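Local coordinates for protein photosystem II stability/assembly factor HCF136, chloroplastic (Cyanidioschyzon merolae, PDB 5OJ3) that is probably essential for photosystem II biogenesis, being required to assemble an early intermediate that includes D2 and cytochrome b559, at residues S309-I317 and G327-G335; S359-D368 and A379-Y387. All coordinates share one frame; numbering follows the deposited sequence.

Contact 1 of 2, residues S309-I317 and G327-G335; sequences STSRRISAI and GIWETIRGG
Thr310 meets Ile332 tip to tip, its methyl CG2 lying 3.6 Å from Ile332 CG1 and about as close to the terminal methyl CD1. The other branch of Ile332, CG2, is touched by Arg312 CB, so the loop ahead of the strand wraps the isoleucine from both branches. Arg313 contributes its backbone first: Arg333 N donates a hydrogen bond to Arg313 O (2.9 Å). The Arg313 side chain runs beside that of Arg333, the two pointing the same way with guanidinium planes 33° apart. Arg313 NH1 and Arg333 NH2, like charges, are 4.7 Å apart; Arg313 NH1 makes a weak hydrogen bond to Arg289 O, and Arg308 adds a further like charge nearby. Ile314 lays CG1 against Ile332 CD1 at 3.9 Å, while its CD1 comes up to the carboxylate of Glu330. At Ser315 the antiparallel register slips by one residue: Ser315 N and, more weakly, Ala316 N both donate to Thr331 O, a classic beta bulge. Regular pairing resumes where Thr331 N bonds to Ala316 O (2.9 Å). Ala316 CB rests near the plane of the Trp329 ring, 3.6 Å from CZ3 at its edge. With CG between the backbone N and the carbonyl carbon (chi1 62°), the indole reaches the partner strand and sets one face against Ile317 C. Ile317 CG1 packs on Ile328 CG2 at 3.7 Å. Strands 314-319 and 328-332 form the first hairpin of a four-stranded propeller blade. Ile314, Ile317 and Ile328 pack against strand 283-287, whereas Trp329 and Thr331 face strand 366-371, so the hairpin is sandwiched between the two adjacent blades.

Contact 2 of 2, residues S359-D368 and A379-Y387; sequences SKTGGYGILD and AAVGGGSMY
Leu367 N donates to Ala380 O at 2.7 Å. Ala380 N in turn bonds to Asp368 O (3.0 Å). Leu367 and Asp368 thus share Ala380 as their partner, a one-residue slip in register that makes a beta bulge between strands 366-368 and 379-381. A third backbone bond, Gly382 N to Gly365 O, joins the chains just beyond the paired strands. On one face of this pair Ile366 CD1 meets Val381 CG2 at 3.6 Å, the two side chains crossing obliquely. For the other valine methyl, chi1 of 173° sets CG1 anti to the backbone N, where it touches Tyr364 CB at 3.5 Å. Thr361 OG1 also comes against Val381 CG1 while donating to Tyr364 O from above the carbonyl plane, which ties the loop 361-364 to itself. The Tyr364 ring takes Gly383 CA over its face, a CH-pi contact at 4.2 Å to the centroid. Gly383 belongs to the type I turn from Val381 to Gly384; Gly384 and Ser385, both facing Val381, form a G1 bulge leading into the third strand. From that strand Tyr387 reaches across to the loop, its OH making a long bond of 3.3 Å to Lys360 O, which lies at the ring edge. In the blade, strand 366-371 pairs with 377-381 and this with 386-389. Asp368 OD1 accepts a hydrogen bond from Ile412 N, and Ala380 and Met386 pack on strand 409-414 of the next blade, while Ile366 faces strand 328-332 of the preceding one.

In the fold
Contacts 1 and 2 are equivalent first hairpins of two successive blades in the seven-bladed propeller, their centres about 13 Å apart, and both contain a bulge close to the start of the blade's first strand. They follow one another along the chain and meet directly at the blade interface. Ser359 OG probably hydrogen-bonds to Gly335 O at 2.6 Å, linking the loop that enters contact 2 to the turn that ends contact 1. Thr331 CG2 packs on the backbone at Ile366 O, and Trp329 CZ2 lies 3.5 Å from Asp368 OD2. Each hairpin therefore supplies one wall of the interface between neighbouring blades of the torus.

Contact 1 of 2, residues S309-I317 and G327-G335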
loop_
_atom_site.group_PDB
_atom_site.type_symbol
_atom_site.label_atom_id
_atom_site.label_comp_id
_atom_site.label_asym_id
_atom_site.label_seq_id
_atom_site.Cartn_x
_atom_site.Cartn_y
_atom_site.Cartn_z
ATOM N N SER A 309 5.580 -10.496 16.555
ATOM C CA SER A 309 5.086 -10.609 17.919
ATOM C C SER A 309 4.021 -11.687 18.044
ATOM O O SER A 309 3.223 -11.661 18.980
ATOM C CB SER A 309 4.534 -9.269 18.400
ATOM O OG SER A 309 3.474 -8.833 17.568
ATOM N N THR A 310 3.997 -12.641 17.130
ATOM C CA THR A 310 2.914 -13.602 17.113
ATOM C C THR A 310 3.403 -15.033 17.127
ATOM O O THR A 310 4.548 -15.345 16.790
ATOM C CB THR A 310 2.019 -13.437 15.879
ATOM O OG1 THR A 310 2.837 -13.324 14.689
ATOM C CG2 THR A 310 1.141 -12.218 16.044
ATOM N N SER A 311 2.460 -15.892 17.507
ATOM C CA SER A 311 2.577 -17.296 17.163
ATOM C C SER A 311 2.619 -17.449 15.649
ATOM O O SER A 311 3.556 -18.018 15.077
ATOM C CB SER A 311 1.387 -18.044 17.731
ATOM O OG SER A 311 0.184 -17.329 17.453
ATOM N N ARG A 312 1.574 -16.981 14.990
ATOM C CA ARG A 312 1.351 -17.092 13.548
ATOM C C ARG A 312 2.172 -16.068 12.760
ATOM O O ARG A 312 2.903 -15.260 13.325
ATOM C CB ARG A 312 -0.134 -16.918 13.240
ATOM C CG ARG A 312 -0.932 -18.047 13.869
ATOM C CD ARG A 312 -2.374 -17.971 13.483
ATOM N NE ARG A 312 -2.818 -19.296 13.101
ATOM C CZ ARG A 312 -2.471 -19.899 11.967
ATOM N NH1 ARG A 312 -1.673 -19.303 11.090
ATOM N NH2 ARG A 312 -2.892 -21.117 11.716
ATOM N N ARG A 313 2.037 -16.107 11.433
ATOM C CA ARG A 313 2.795 -15.238 10.541
ATOM C C ARG A 313 1.944 -14.046 10.096
ATOM O O ARG A 313 0.717 -14.042 10.201
ATOM C CB ARG A 313 3.267 -16.006 9.297
ATOM C CG ARG A 313 3.992 -17.292 9.612
ATOM C CD ARG A 313 5.467 -16.972 9.685
ATOM N NE ARG A 313 6.305 -18.092 10.099
ATOM C CZ ARG A 313 6.915 -18.918 9.257
ATOM N NH1 ARG A 313 6.774 -18.760 7.947
ATOM N NH2 ARG A 313 7.676 -19.897 9.725
ATOM N N ILE A 314 2.616 -13.026 9.609
ATOM C CA ILE A 314 1.990 -11.753 9.288
ATOM C C ILE A 314 1.538 -11.780 7.832
ATOM O O ILE A 314 2.212 -12.350 6.966
ATOM C CB ILE A 314 2.963 -10.600 9.564
ATOM C CG1 ILE A 314 3.613 -10.764 10.936
ATOM C CG2 ILE A 314 2.228 -9.289 9.547
ATOM C CD1 ILE A 314 4.703 -9.737 11.208
ATOM N N SER A 315 0.394 -11.153 7.550
ATOM C CA SER A 315 -0.102 -11.082 6.180
ATOM C C SER A 315 -0.013 -9.687 5.583
ATOM O O SER A 315 0.297 -9.551 4.398
ATOM C CB SER A 315 -1.556 -11.535 6.107
ATOM O OG SER A 315 -1.792 -12.583 7.034
ATOM N N ALA A 316 -0.265 -8.647 6.366
ATOM C CA ALA A 316 -0.277 -7.274 5.887
ATOM C C ALA A 316 0.329 -6.366 6.946
ATOM O O ALA A 316 0.443 -6.735 8.118
ATOM C CB ALA A 316 -1.694 -6.814 5.537
ATOM N N ILE A 317 0.762 -5.183 6.509
ATOM C CA ILE A 317 1.405 -4.243 7.415
ATOM C C ILE A 317 1.413 -2.854 6.783
ATOM O O ILE A 317 1.403 -2.713 5.553
ATOM C CB ILE A 317 2.825 -4.717 7.779
ATOM C CG1 ILE A 317 3.395 -3.897 8.939
ATOM C CG2 ILE A 317 3.751 -4.672 6.566
ATOM C CD1 ILE A 317 4.492 -4.601 9.718
ATOM N N GLY A 327 2.148 5.079 14.682
ATOM C CA GLY A 327 2.329 3.670 14.958
ATOM C C GLY A 327 2.199 2.818 13.714
ATOM O O GLY A 327 1.988 3.302 12.603
ATOM N N ILE A 328 2.330 1.509 13.926
ATOM C CA ILE A 328 2.247 0.497 12.881
ATOM C C ILE A 328 1.059 -0.402 13.184
ATOM O O ILE A 328 0.785 -0.705 14.351
ATOM C CB ILE A 328 3.539 -0.346 12.796
ATOM C CG1 ILE A 328 4.773 0.550 12.696
ATOM C CG2 ILE A 328 3.479 -1.321 11.637
ATOM C CD1 ILE A 328 6.071 -0.181 12.975
ATOM N N TRP A 329 0.357 -0.827 12.139
ATOM C CA TRP A 329 -0.637 -1.882 12.240
ATOM C C TRP A 329 -0.127 -3.113 11.504
ATOM O O TRP A 329 0.660 -3.012 10.559
ATOM C CB TRP A 329 -1.989 -1.452 11.657
ATOM C CG TRP A 329 -1.949 -1.116 10.194
ATOM C CD1 TRP A 329 -1.790 0.120 9.641
ATOM C CD2 TRP A 329 -2.069 -2.033 9.096
ATOM N NE1 TRP A 329 -1.806 0.032 8.270
ATOM C CE2 TRP A 329 -1.974 -1.279 7.910
ATOM C CE3 TRP A 329 -2.246 -3.418 9.002
ATOM C CZ2 TRP A 329 -2.051 -1.862 6.646
ATOM C CZ3 TRP A 329 -2.321 -3.994 7.746
ATOM C CH2 TRP A 329 -2.223 -3.217 6.586
ATOM N N GLU A 330 -0.578 -4.280 11.948
ATOM C CA GLU A 330 -0.215 -5.530 11.301
ATOM C C GLU A 330 -1.438 -6.427 11.235
ATOM O O GLU A 330 -2.350 -6.329 12.062
ATOM C CB GLU A 330 0.926 -6.252 12.033
ATOM C CG GLU A 330 0.540 -6.844 13.375
ATOM C CD GLU A 330 1.717 -7.495 14.073
ATOM O OE1 GLU A 330 2.848 -7.391 13.552
ATOM O OE2 GLU A 330 1.516 -8.104 15.144
ATOM N N THR A 331 -1.449 -7.298 10.234
ATOM C CA THR A 331 -2.498 -8.288 10.070
ATOM C C THR A 331 -1.879 -9.671 10.117
ATOM O O THR A 331 -0.948 -9.967 9.362
ATOM C CB THR A 331 -3.223 -8.105 8.737
ATOM O OG1 THR A 331 -4.152 -7.017 8.833
ATOM C CG2 THR A 331 -3.954 -9.381 8.360
ATOM N N ILE A 332 -2.387 -10.501 10.993
ATOM C CA ILE A 332 -1.858 -11.840 11.176
ATOM C C ILE A 332 -2.746 -12.787 10.380
ATOM O O ILE A 332 -3.950 -12.543 10.216
ATOM C CB ILE A 332 -1.817 -12.190 12.678
ATOM C CG1 ILE A 332 -1.108 -11.094 13.497
ATOM C CG2 ILE A 332 -1.077 -13.461 12.901
ATOM C CD1 ILE A 332 0.229 -10.613 12.940
ATOM N N ARG A 333 -2.172 -13.878 9.873
ATOM C CA ARG A 333 -2.997 -14.817 9.126
ATOM C C ARG A 333 -4.016 -15.481 10.042
ATOM O O ARG A 333 -3.744 -15.762 11.211
ATOM C CB ARG A 333 -2.149 -15.844 8.372
ATOM C CG ARG A 333 -1.470 -15.184 7.191
ATOM C CD ARG A 333 -0.756 -16.065 6.193
ATOM N NE ARG A 333 0.532 -16.581 6.630
ATOM C CZ ARG A 333 1.523 -16.857 5.789
ATOM N NH1 ARG A 333 1.366 -16.632 4.494
ATOM N NH2 ARG A 333 2.676 -17.325 6.237
ATOM N N GLY A 334 -5.204 -15.717 9.491
ATOM C CA GLY A 334 -6.337 -16.167 10.271
ATOM C C GLY A 334 -7.045 -15.080 11.052
ATOM O O GLY A 334 -7.795 -15.394 11.981
ATOM N N GLY A 335 -6.831 -13.812 10.710
ATOM C CA GLY A 335 -7.638 -12.732 11.240
ATOM C C GLY A 335 -7.037 -11.912 12.361
ATOM O O GLY A 335 -7.737 -11.052 12.911
#

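Contact 2 of 2, residues S359-D368 and A379-Y387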
loop_
_atom_site.group_PDB
_atom_site.type_symbol
_atom_site.label_atom_id
_atom_site.label_comp_id
_atom_site.label_asym_id
_atom_site.label_seq_id
_atom_site.Cartn_x
_atom_site.Cartn_y
_atom_site.Cartn_z
ATOM N N SER A 359 -10.293 -8.755 16.419
ATOM C CA SER A 359 -10.879 -8.258 15.177
ATOM C C SER A 359 -12.333 -8.681 15.005
ATOM O O SER A 359 -13.102 -7.974 14.345
ATOM C CB SER A 359 -10.048 -8.721 13.982
ATOM O OG SER A 359 -9.999 -10.136 13.910
ATOM N N LYS A 360 -12.711 -9.845 15.541
ATOM C CA LYS A 360 -14.068 -10.389 15.448
ATOM C C LYS A 360 -14.432 -10.799 14.028
ATOM O O LYS A 360 -15.613 -10.903 13.686
ATOM C CB LYS A 360 -15.106 -9.411 16.009
ATOM C CG LYS A 360 -15.165 -9.373 17.531
ATOM C CD LYS A 360 -15.774 -8.070 18.000
ATOM C CE LYS A 360 -17.205 -8.197 18.465
ATOM N NZ LYS A 360 -17.958 -6.936 18.205
ATOM N N THR A 361 -13.421 -11.043 13.201
ATOM C CA THR A 361 -13.591 -11.424 11.810
ATOM C C THR A 361 -13.959 -12.884 11.611
ATOM O O THR A 361 -14.325 -13.263 10.491
ATOM C CB THR A 361 -12.300 -11.148 11.059
ATOM O OG1 THR A 361 -12.492 -11.437 9.669
ATOM C CG2 THR A 361 -11.168 -11.971 11.660
ATOM N N GLY A 362 -13.884 -13.699 12.657
ATOM C CA GLY A 362 -14.020 -15.136 12.531
ATOM C C GLY A 362 -12.693 -15.719 12.092
ATOM O O GLY A 362 -11.643 -15.215 12.496
ATOM N N GLY A 363 -12.701 -16.716 11.217
ATOM C CA GLY A 363 -11.426 -17.245 10.776
ATOM C C GLY A 363 -10.861 -16.539 9.572
ATOM O O GLY A 363 -9.722 -16.792 9.163
ATOM N N TYR A 364 -11.642 -15.621 9.017
ATOM C CA TYR A 364 -11.270 -14.900 7.813
ATOM C C TYR A 364 -10.133 -13.928 8.096
ATOM O O TYR A 364 -10.088 -13.284 9.145
ATOM C CB TYR A 364 -12.493 -14.165 7.278
ATOM C CG TYR A 364 -13.528 -15.114 6.721
ATOM C CD1 TYR A 364 -13.349 -15.712 5.481
ATOM C CD2 TYR A 364 -14.671 -15.434 7.445
ATOM C CE1 TYR A 364 -14.283 -16.588 4.971
ATOM C CE2 TYR A 364 -15.614 -16.311 6.941
ATOM C CZ TYR A 364 -15.413 -16.882 5.701
ATOM O OH TYR A 364 -16.337 -17.757 5.180
ATOM N N GLY A 365 -9.197 -13.839 7.161
ATOM C CA GLY A 365 -8.040 -12.986 7.331
ATOM C C GLY A 365 -8.304 -11.552 6.907
ATOM O O GLY A 365 -9.065 -11.285 5.981
ATOM N N ILE A 366 -7.664 -10.622 7.610
ATOM C CA ILE A 366 -7.743 -9.212 7.249
ATOM C C ILE A 366 -6.862 -8.991 6.029
ATOM O O ILE A 366 -5.806 -9.619 5.889
ATOM C CB ILE A 366 -7.304 -8.314 8.421
ATOM C CG1 ILE A 366 -8.073 -8.649 9.705
ATOM C CG2 ILE A 366 -7.486 -6.838 8.067
ATOM C CD1 ILE A 366 -9.558 -8.421 9.614
ATOM N N LEU A 367 -7.303 -8.128 5.117
ATOM C CA LEU A 367 -6.539 -7.870 3.906
ATOM C C LEU A 367 -5.941 -6.475 3.842
ATOM O O LEU A 367 -4.884 -6.304 3.231
ATOM C CB LEU A 367 -7.414 -8.106 2.667
ATOM C CG LEU A 367 -8.025 -9.510 2.601
ATOM C CD1 LEU A 367 -9.147 -9.589 1.581
ATOM C CD2 LEU A 367 -6.957 -10.554 2.305
ATOM N N ASP A 368 -6.575 -5.479 4.459
ATOM C CA ASP A 368 -5.998 -4.143 4.559
ATOM C C ASP A 368 -6.761 -3.348 5.611
ATOM O O ASP A 368 -7.955 -3.578 5.838
ATOM C CB ASP A 368 -6.019 -3.405 3.214
ATOM C CG ASP A 368 -5.448 -2.000 3.311
ATOM O OD1 ASP A 368 -5.914 -1.109 2.570
ATOM O OD2 ASP A 368 -4.534 -1.784 4.135
ATOM N N ALA A 379 -11.579 -1.931 7.793
ATOM C CA ALA A 379 -10.790 -3.092 7.406
ATOM C C ALA A 379 -11.517 -3.892 6.335
ATOM O O ALA A 379 -12.746 -3.999 6.355
ATOM C CB ALA A 379 -10.493 -3.989 8.614
ATOM N N ALA A 380 -10.747 -4.456 5.408
ATOM C CA ALA A 380 -11.262 -5.333 4.364
ATOM C C ALA A 380 -10.897 -6.772 4.708
ATOM O O ALA A 380 -9.756 -7.053 5.093
ATOM C CB ALA A 380 -10.700 -4.950 2.994
ATOM N N VAL A 381 -11.866 -7.679 4.564
ATOM C CA VAL A 381 -11.750 -9.037 5.074
ATOM C C VAL A 381 -12.001 -10.031 3.943
ATOM O O VAL A 381 -12.672 -9.729 2.952
ATOM C CB VAL A 381 -12.735 -9.256 6.251
ATOM C CG1 VAL A 381 -12.781 -10.699 6.703
ATOM C CG2 VAL A 381 -12.361 -8.356 7.415
ATOM N N GLY A 382 -11.453 -11.240 4.110
ATOM C CA GLY A 382 -11.431 -12.235 3.051
ATOM C C GLY A 382 -12.797 -12.739 2.635
ATOM O O GLY A 382 -12.956 -13.203 1.501
ATOM N N GLY A 383 -13.785 -12.665 3.520
ATOM C CA GLY A 383 -15.121 -13.103 3.182
ATOM C C GLY A 383 -15.890 -12.160 2.288
ATOM O O GLY A 383 -17.097 -12.336 2.107
ATOM N N GLY A 384 -15.224 -11.157 1.721
ATOM C CA GLY A 384 -15.923 -10.108 1.014
ATOM C C GLY A 384 -16.582 -9.112 1.935
ATOM O O GLY A 384 -17.448 -8.350 1.493
ATOM N N SER A 385 -16.191 -9.095 3.204
ATOM C CA SER A 385 -16.812 -8.258 4.216
ATOM C C SER A 385 -15.993 -6.998 4.483
ATOM O O SER A 385 -14.882 -6.813 3.979
ATOM C CB SER A 385 -16.984 -9.050 5.516
ATOM O OG SER A 385 -17.357 -10.390 5.252
ATOM N N MET A 386 -16.577 -6.125 5.301
ATOM C CA MET A 386 -15.997 -4.838 5.664
ATOM C C MET A 386 -16.213 -4.637 7.154
ATOM O O MET A 386 -17.357 -4.674 7.619
ATOM C CB MET A 386 -16.633 -3.692 4.872
ATOM C CG MET A 386 -15.828 -2.407 4.900
ATOM S SD MET A 386 -14.399 -2.449 3.809
ATOM C CE MET A 386 -15.155 -1.933 2.272
ATOM N N TYR A 387 -15.133 -4.417 7.897
ATOM C CA TYR A 387 -15.210 -4.256 9.342
ATOM C C TYR A 387 -14.890 -2.824 9.746
ATOM O O TYR A 387 -14.202 -2.086 9.036
ATOM C CB TYR A 387 -14.288 -5.230 10.084
ATOM C CG TYR A 387 -14.854 -6.628 10.205
ATOM C CD1 TYR A 387 -15.331 -7.313 9.096
ATOM C CD2 TYR A 387 -14.976 -7.233 11.449
ATOM C CE1 TYR A 387 -15.861 -8.585 9.215
ATOM C CE2 TYR A 387 -15.513 -8.496 11.579
ATOM C CZ TYR A 387 -15.953 -9.170 10.459
ATOM O OH TYR A 387 -16.487 -10.431 10.589
#